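Local coordinates for F5/8 type C domain protein (PDB 4ZRX) that probably hydrolyses alpha-L-fucosides with a TIM-barrel glycoside hydrolase domain and also carries a C-terminal F5/8 type C domain, perhaps sugar-binding, at residues N6-V12 with R29-T33; N240-P246 with E279-S285. All coordinates share one frame. Where two conformers were deposited one is given. Residue numbers count along the deposited sequence, not the author numbering.

Contact 1. Residues N6-V12 with R29-T33. With EDO (1,2-ethanediol), chain C.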
loop_
_atom_site.group_PDB
_atom_site.type_symbol
_atom_site.label_atom_id
_atom_site.label_comp_id
_atom_site.label_asym_id
_atom_site.label_seq_id
_atom_site.Cartn_x
_atom_site.Cartn_y
_atom_site.Cartn_z
ATOM N N ASN A 6 -3.851 0.949 35.897
ATOM C CA ASN A 6 -4.270 2.125 35.156
ATOM C C ASN A 6 -3.586 2.249 33.768
ATOM O O ASN A 6 -2.486 1.750 33.572
ATOM C CB ASN A 6 -3.950 3.398 35.926
ATOM C CG ASN A 6 -2.458 3.573 36.158
ATOM O OD1 ASN A 6 -1.851 2.798 36.924
ATOM N ND2 ASN A 6 -1.854 4.571 35.517
ATOM N N TYR A 7 -4.252 2.979 32.888
ATOM C CA TYR A 7 -3.815 3.154 31.506
ATOM C C TYR A 7 -3.795 4.634 31.172
ATOM O O TYR A 7 -4.560 5.439 31.745
ATOM C CB TYR A 7 -4.735 2.385 30.551
ATOM C CG TYR A 7 -4.815 0.924 30.935
ATOM C CD1 TYR A 7 -3.802 0.046 30.600
ATOM C CD2 TYR A 7 -5.862 0.440 31.715
ATOM C CE1 TYR A 7 -3.837 -1.294 30.990
ATOM C CE2 TYR A 7 -5.904 -0.906 32.114
ATOM C CZ TYR A 7 -4.890 -1.749 31.741
ATOM O OH TYR A 7 -4.918 -3.028 32.174
ATOM N N TYR A 8 -2.930 4.987 30.239
ATOM C CA TYR A 8 -2.823 6.347 29.739
ATOM C C TYR A 8 -3.453 6.407 28.378
ATOM O O TYR A 8 -2.982 5.717 27.444
ATOM C CB TYR A 8 -1.352 6.722 29.593
ATOM C CG TYR A 8 -0.602 6.457 30.844
ATOM C CD1 TYR A 8 -0.836 7.257 31.984
ATOM C CD2 TYR A 8 0.310 5.419 30.948
ATOM C CE1 TYR A 8 -0.141 7.031 33.156
ATOM C CE2 TYR A 8 0.991 5.191 32.160
ATOM C CZ TYR A 8 0.765 6.002 33.236
ATOM O OH TYR A 8 1.433 5.718 34.418
ATOM N N VAL A 9 -4.511 7.181 28.209
ATOM C CA VAL A 9 -5.184 7.265 26.913
ATOM C C VAL A 9 -4.419 8.229 26.005
ATOM O O VAL A 9 -4.317 9.401 26.308
ATOM C CB VAL A 9 -6.683 7.663 27.043
ATOM C CG1 VAL A 9 -7.339 7.736 25.726
ATOM C CG2 VAL A 9 -7.440 6.672 27.918
ATOM N N LYS A 10 -3.887 7.694 24.877
ATOM C CA LYS A 10 -3.330 8.458 23.727
ATOM C C LYS A 10 -1.984 9.101 23.909
ATOM O O LYS A 10 -1.199 9.177 22.948
ATOM C CB LYS A 10 -4.354 9.467 23.167
ATOM C CG LYS A 10 -4.010 10.027 21.812
ATOM C CD LYS A 10 -5.168 10.907 21.310
ATOM C CE LYS A 10 -4.769 11.812 20.145
ATOM N NZ LYS A 10 -5.970 12.562 19.645
ATOM N N HIS A 11 -1.692 9.565 25.126
ATOM C CA HIS A 11 -0.415 10.210 25.431
ATOM C C HIS A 11 0.006 9.924 26.843
ATOM O O HIS A 11 -0.852 9.825 27.730
ATOM C CB HIS A 11 -0.581 11.714 25.164
ATOM C CG HIS A 11 0.596 12.543 25.522
ATOM N ND1 HIS A 11 0.517 13.536 26.475
ATOM C CD2 HIS A 11 1.866 12.570 25.054
ATOM C CE1 HIS A 11 1.692 14.132 26.577
ATOM N NE2 HIS A 11 2.526 13.573 25.725
ATOM N N VAL A 12 1.301 9.736 27.035
ATOM C CA VAL A 12 1.869 9.697 28.359
ATOM C C VAL A 12 3.178 10.466 28.366
ATOM O O VAL A 12 3.953 10.370 27.449
ATOM C CB VAL A 12 2.077 8.225 28.849
ATOM C CG1 VAL A 12 3.049 7.407 27.939
ATOM C CG2 VAL A 12 2.581 8.202 30.268
ATOM N N ARG A 29 1.288 0.619 29.106
ATOM C CA ARG A 29 -0.076 0.925 29.498
ATOM C C ARG A 29 -0.648 2.113 28.785
ATOM O O ARG A 29 -1.656 2.686 29.194
ATOM C CB ARG A 29 -0.112 1.123 31.013
ATOM C CG ARG A 29 0.190 -0.164 31.726
ATOM C CD ARG A 29 0.192 0.013 33.229
ATOM N NE ARG A 29 1.342 0.799 33.650
ATOM C CZ ARG A 29 1.300 2.040 34.123
ATOM N NH1 ARG A 29 0.156 2.707 34.253
ATOM N NH2 ARG A 29 2.428 2.638 34.475
ATOM N N LEU A 30 -0.022 2.468 27.660
ATOM C CA LEU A 30 -0.515 3.501 26.783
ATOM C C LEU A 30 -1.501 2.892 25.791
ATOM O O LEU A 30 -1.186 1.891 25.156
ATOM C CB LEU A 30 0.651 4.121 26.049
ATOM C CG LEU A 30 0.377 5.132 24.942
ATOM C CD1 LEU A 30 -0.295 6.375 25.519
ATOM C CD2 LEU A 30 1.663 5.512 24.260
ATOM N N VAL A 31 -2.675 3.476 25.671
ATOM C CA VAL A 31 -3.799 2.855 24.999
ATOM C C VAL A 31 -4.506 3.828 24.017
ATOM O O VAL A 31 -4.428 5.012 24.206
ATOM C CB VAL A 31 -4.818 2.261 25.979
ATOM C CG1 VAL A 31 -4.155 1.281 26.879
ATOM C CG2 VAL A 31 -5.558 3.337 26.741
ATOM N N PRO A 32 -5.150 3.321 22.952
ATOM C CA PRO A 32 -5.926 4.189 22.035
ATOM C C PRO A 32 -7.160 4.815 22.683
ATOM O O PRO A 32 -7.728 4.272 23.656
ATOM C CB PRO A 32 -6.386 3.225 20.898
ATOM C CG PRO A 32 -6.257 1.830 21.517
ATOM C CD PRO A 32 -5.158 1.911 22.513
ATOM N N THR A 33 -7.585 5.956 22.132
ATOM C CA THR A 33 -8.944 6.464 22.395
ATOM C C THR A 33 -9.944 5.497 21.815
ATOM O O THR A 33 -9.603 4.700 20.945
ATOM C CB THR A 33 -9.155 7.835 21.722
ATOM O OG1 THR A 33 -9.070 7.692 20.306
ATOM C CG2 THR A 33 -8.154 8.816 22.145
HETATM C C1 EDO C . -10.483 1.875 23.397
HETATM O O1 EDO C . -11.397 2.362 24.386
HETATM C C2 EDO C . -9.373 1.056 24.016
HETATM O O2 EDO C . -8.306 1.857 24.520
#
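Arg29 makes three hydrogen bonds to segment 6-12, accepting from Tyr8 N through its backbone O and donating from its guanidinium to Asn6 O and Tyr8 OH. The setting is a short two-stranded parallel ladder near the N-terminus, Tyr8 beside Leu30 and Val9 beside Val31, with helix 20-27 in the connection between them. Its backbone bonds follow the staggered pattern of parallel strands, in which one residue bonds to two on the other strand: Tyr8 N donates to Arg29 O (2.8 Å), Val31 N to Tyr8 O (2.9 Å) and Lys10 N to Val31 O (2.8 Å). Beyond the backbone ladder, Arg29 NH1 donates to Asn6 O at 2.9 Å, almost linearly, and NH2 of the same arginine donates to Tyr8 OH at 3.2 Å; a salt bridge to Asp25 of helix 20-27 also holds NH2. Apolar contacts differ between the faces. On one, Val9 CG2 meets Val31 CG2 at 4.0 Å. On the other, Leu30 CD1 lies 4.2 Å from Tyr8 CB and 4.3 Å from Val12 CG1. Lys10, with a positive phi of 75°, turns the chain out of the ladder towards strand 11-13, and its NZ forms salt bridges with Asp222 and Asp223. Past the second strand, Thr33 is the N-cap of helix 34-42, its OG1 accepting from Gln36 N. Just before that cap, a 1,2-ethanediol molecule, probably from the crystallisation liquor, donates from its O2 to Pro32 O at 2.6 Å.

Contact 2. Residues N240-P246 with E279-S285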
loop_
_atom_site.group_PDB
_atom_site.type_symbol
_atom_site.label_atom_id
_atom_site.label_comp_id
_atom_site.label_asym_id
_atom_site.label_seq_id
_atom_site.Cartn_x
_atom_site.Cartn_y
_atom_site.Cartn_z
ATOM N N ASN A 240 2.857 1.112 17.597
ATOM C CA ASN A 240 1.871 2.182 17.591
ATOM C C ASN A 240 1.862 2.983 18.855
ATOM O O ASN A 240 1.267 4.060 18.926
ATOM C CB ASN A 240 0.530 1.608 17.194
ATOM C CG ASN A 240 0.487 1.229 15.713
ATOM O OD1 ASN A 240 1.228 1.813 14.893
ATOM N ND2 ASN A 240 -0.313 0.297 15.389
ATOM N N ALA A 241 2.499 2.450 19.892
ATOM C CA ALA A 241 2.935 3.231 21.031
ATOM C C ALA A 241 4.341 3.728 20.614
ATOM O O ALA A 241 5.308 2.973 20.645
ATOM C CB ALA A 241 3.020 2.355 22.310
ATOM N N THR A 242 4.419 4.971 20.158
ATOM C CA THR A 242 5.561 5.455 19.408
ATOM C C THR A 242 6.139 6.739 19.989
ATOM O O THR A 242 5.427 7.566 20.629
ATOM C CB THR A 242 5.199 5.674 17.894
ATOM O OG1 THR A 242 6.355 6.155 17.228
ATOM C CG2 THR A 242 4.019 6.653 17.692
ATOM N N VAL A 243 7.443 6.882 19.829
ATOM C CA VAL A 243 8.147 8.114 20.205
ATOM C C VAL A 243 7.967 9.228 19.163
ATOM O O VAL A 243 8.375 10.386 19.398
ATOM C CB VAL A 243 9.633 7.842 20.412
ATOM C CG1 VAL A 243 9.842 6.803 21.448
ATOM C CG2 VAL A 243 10.341 7.435 19.111
ATOM N N LEU A 244 7.460 8.894 17.963
ATOM C CA LEU A 244 7.291 9.904 16.917
ATOM C C LEU A 244 6.240 10.928 17.317
ATOM O O LEU A 244 5.115 10.562 17.565
ATOM C CB LEU A 244 6.957 9.267 15.564
ATOM C CG LEU A 244 6.955 10.222 14.354
ATOM C CD1 LEU A 244 8.307 10.728 13.974
ATOM C CD2 LEU A 244 6.244 9.504 13.141
ATOM N N THR A 245 6.612 12.209 17.318
ATOM C CA THR A 245 5.751 13.261 17.784
ATOM C C THR A 245 4.893 13.673 16.581
ATOM O O THR A 245 5.434 14.045 15.521
ATOM C CB THR A 245 6.541 14.473 18.319
ATOM O OG1 THR A 245 7.378 14.077 19.398
ATOM C CG2 THR A 245 5.558 15.548 18.778
ATOM N N PRO A 246 3.567 13.669 16.740
ATOM C CA PRO A 246 2.697 14.199 15.692
ATOM C C PRO A 246 3.139 15.540 15.178
ATOM O O PRO A 246 3.463 16.444 15.976
ATOM C CB PRO A 246 1.321 14.259 16.362
ATOM C CG PRO A 246 1.352 13.091 17.248
ATOM C CD PRO A 246 2.769 13.049 17.812
ATOM N N GLU A 279 8.255 11.343 26.207
ATOM C CA GLU A 279 6.835 11.127 26.120
ATOM C C GLU A 279 6.558 10.105 25.034
ATOM O O GLU A 279 7.451 9.746 24.286
ATOM C CB GLU A 279 6.090 12.429 25.866
ATOM C CG GLU A 279 6.551 13.236 24.662
ATOM C CD GLU A 279 5.863 14.572 24.531
ATOM O OE1 GLU A 279 4.711 14.764 25.024
ATOM O OE2 GLU A 279 6.441 15.440 23.848
ATOM N N LEU A 280 5.328 9.608 25.017
ATOM C CA LEU A 280 4.959 8.552 24.117
ATOM C C LEU A 280 3.530 8.754 23.686
ATOM O O LEU A 280 2.691 9.258 24.442
ATOM C CB LEU A 280 5.206 7.169 24.734
ATOM C CG LEU A 280 5.394 5.972 23.775
ATOM C CD1 LEU A 280 6.783 6.033 23.156
ATOM C CD2 LEU A 280 5.263 4.639 24.569
ATOM N N PHE A 281 3.271 8.370 22.435
ATOM C CA PHE A 281 2.007 8.659 21.797
ATOM C C PHE A 281 1.365 7.392 21.276
ATOM O O PHE A 281 2.061 6.594 20.661
ATOM C CB PHE A 281 2.185 9.651 20.625
ATOM C CG PHE A 281 2.934 10.885 20.974
ATOM C CD1 PHE A 281 2.294 11.982 21.501
ATOM C CD2 PHE A 281 4.297 10.950 20.785
ATOM C CE1 PHE A 281 3.028 13.117 21.856
ATOM C CE2 PHE A 281 5.020 12.056 21.134
ATOM C CZ PHE A 281 4.379 13.135 21.670
ATOM N N TRP A 282 0.032 7.235 21.442
ATOM C CA TRP A 282 -0.680 6.194 20.680
ATOM C C TRP A 282 -0.997 6.852 19.336
ATOM O O TRP A 282 -1.829 7.796 19.207
ATOM C CB TRP A 282 -1.958 5.669 21.362
ATOM C CG TRP A 282 -2.453 4.469 20.588
ATOM C CD1 TRP A 282 -3.264 4.473 19.526
ATOM C CD2 TRP A 282 -2.050 3.104 20.773
ATOM N NE1 TRP A 282 -3.372 3.233 18.988
ATOM C CE2 TRP A 282 -2.676 2.352 19.763
ATOM C CE3 TRP A 282 -1.239 2.446 21.693
ATOM C CZ2 TRP A 282 -2.543 0.964 19.667
ATOM C CZ3 TRP A 282 -1.093 1.050 21.587
ATOM C CH2 TRP A 282 -1.766 0.335 20.575
ATOM N N TYR A 283 -0.306 6.393 18.297
ATOM C CA TYR A 283 -0.302 7.119 17.000
ATOM C C TYR A 283 -0.079 6.049 15.973
ATOM O O TYR A 283 1.037 5.794 15.568
ATOM C CB TYR A 283 0.787 8.164 17.059
ATOM C CG TYR A 283 0.860 9.196 15.949
ATOM C CD1 TYR A 283 -0.304 9.745 15.373
ATOM C CD2 TYR A 283 2.091 9.717 15.558
ATOM C CE1 TYR A 283 -0.241 10.684 14.365
ATOM C CE2 TYR A 283 2.156 10.689 14.521
ATOM C CZ TYR A 283 0.986 11.187 13.970
ATOM O OH TYR A 283 1.046 12.200 13.010
ATOM N N PRO A 284 -1.157 5.399 15.552
ATOM C CA PRO A 284 -1.035 4.181 14.794
ATOM C C PRO A 284 -0.956 4.387 13.305
ATOM O O PRO A 284 -1.509 5.316 12.784
ATOM C CB PRO A 284 -2.322 3.431 15.143
ATOM C CG PRO A 284 -3.332 4.521 15.314
ATOM C CD PRO A 284 -2.547 5.572 16.056
ATOM N N SER A 285 -0.248 3.470 12.676
ATOM C CA SER A 285 0.131 3.529 11.267
ATOM C C SER A 285 -0.993 3.250 10.288
ATOM O O SER A 285 -1.718 2.275 10.479
ATOM C CB SER A 285 1.214 2.462 11.048
ATOM O OG SER A 285 1.579 2.374 9.696
HETATM O O HOH W 1 -2.040 0.776 12.824
HETATM O O HOH W 2 8.735 11.014 22.133
HETATM O O HOH W 3 8.057 15.429 21.630
#
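Backbone hydrogen bonds define an antiparallel pairing. Thr242 and Phe281 form the hydrogen-bonded pair, with Thr242 N to Phe281 O and Phe281 N to Thr242 O both 2.9 Å; Ala241 and Trp282 are the adjacent non-hydrogen-bonded pair, beyond which Tyr283 N donates to Asn240 O (2.9 Å). Polar side chains extend the pairing at one end, where Asn240 OD1 accepts from Ser285 N (3.1 Å), and shape the turn at the other: Thr242 OG1 accepts from Leu244 N (3.0 Å), an ST turn, and also hydrogen-bonds Leu268 O. Water 2 links Val243 O to Glu279 O, at 2.8 Å from each. Among the CH-pi contacts, Pro246 serves two rings, its CD 3.8 Å from the Phe281 centroid and its CG 3.7 Å from that of Tyr283, so the proline closes over both. In the mixed sheet that includes the barrel strands, strand 279-290 also pairs with strands 11-13, 225-226 and 324-328; helix 252-259 packs on Val243, Leu244 and Thr245, and helix 34-42 on Pro284.

How the contacts relate
Together the contacts illustrate how one long strand can gather distant parts of a chain. Contact 1 is partly buried near the N-terminus, whereas contact 2 is almost wholly buried; their centres are about 11 Å apart. They meet along the pairing of strands 11-13 and 279-290, where Lys10 O lies 2.7 Å from Trp282 N, a probable hydrogen bond, and His11 NE2 lies 2.6 Å from Glu279 OE1, another. Both use backbone ladders, parallel in 6-12 with 29-33 and antiparallel in 240-246 with 279-285. Around these, the more exposed ladder adds a charged guanidinium to its aliphatic packing, whereas the interior one adds proline-aromatic CH-pi contacts and bridging water.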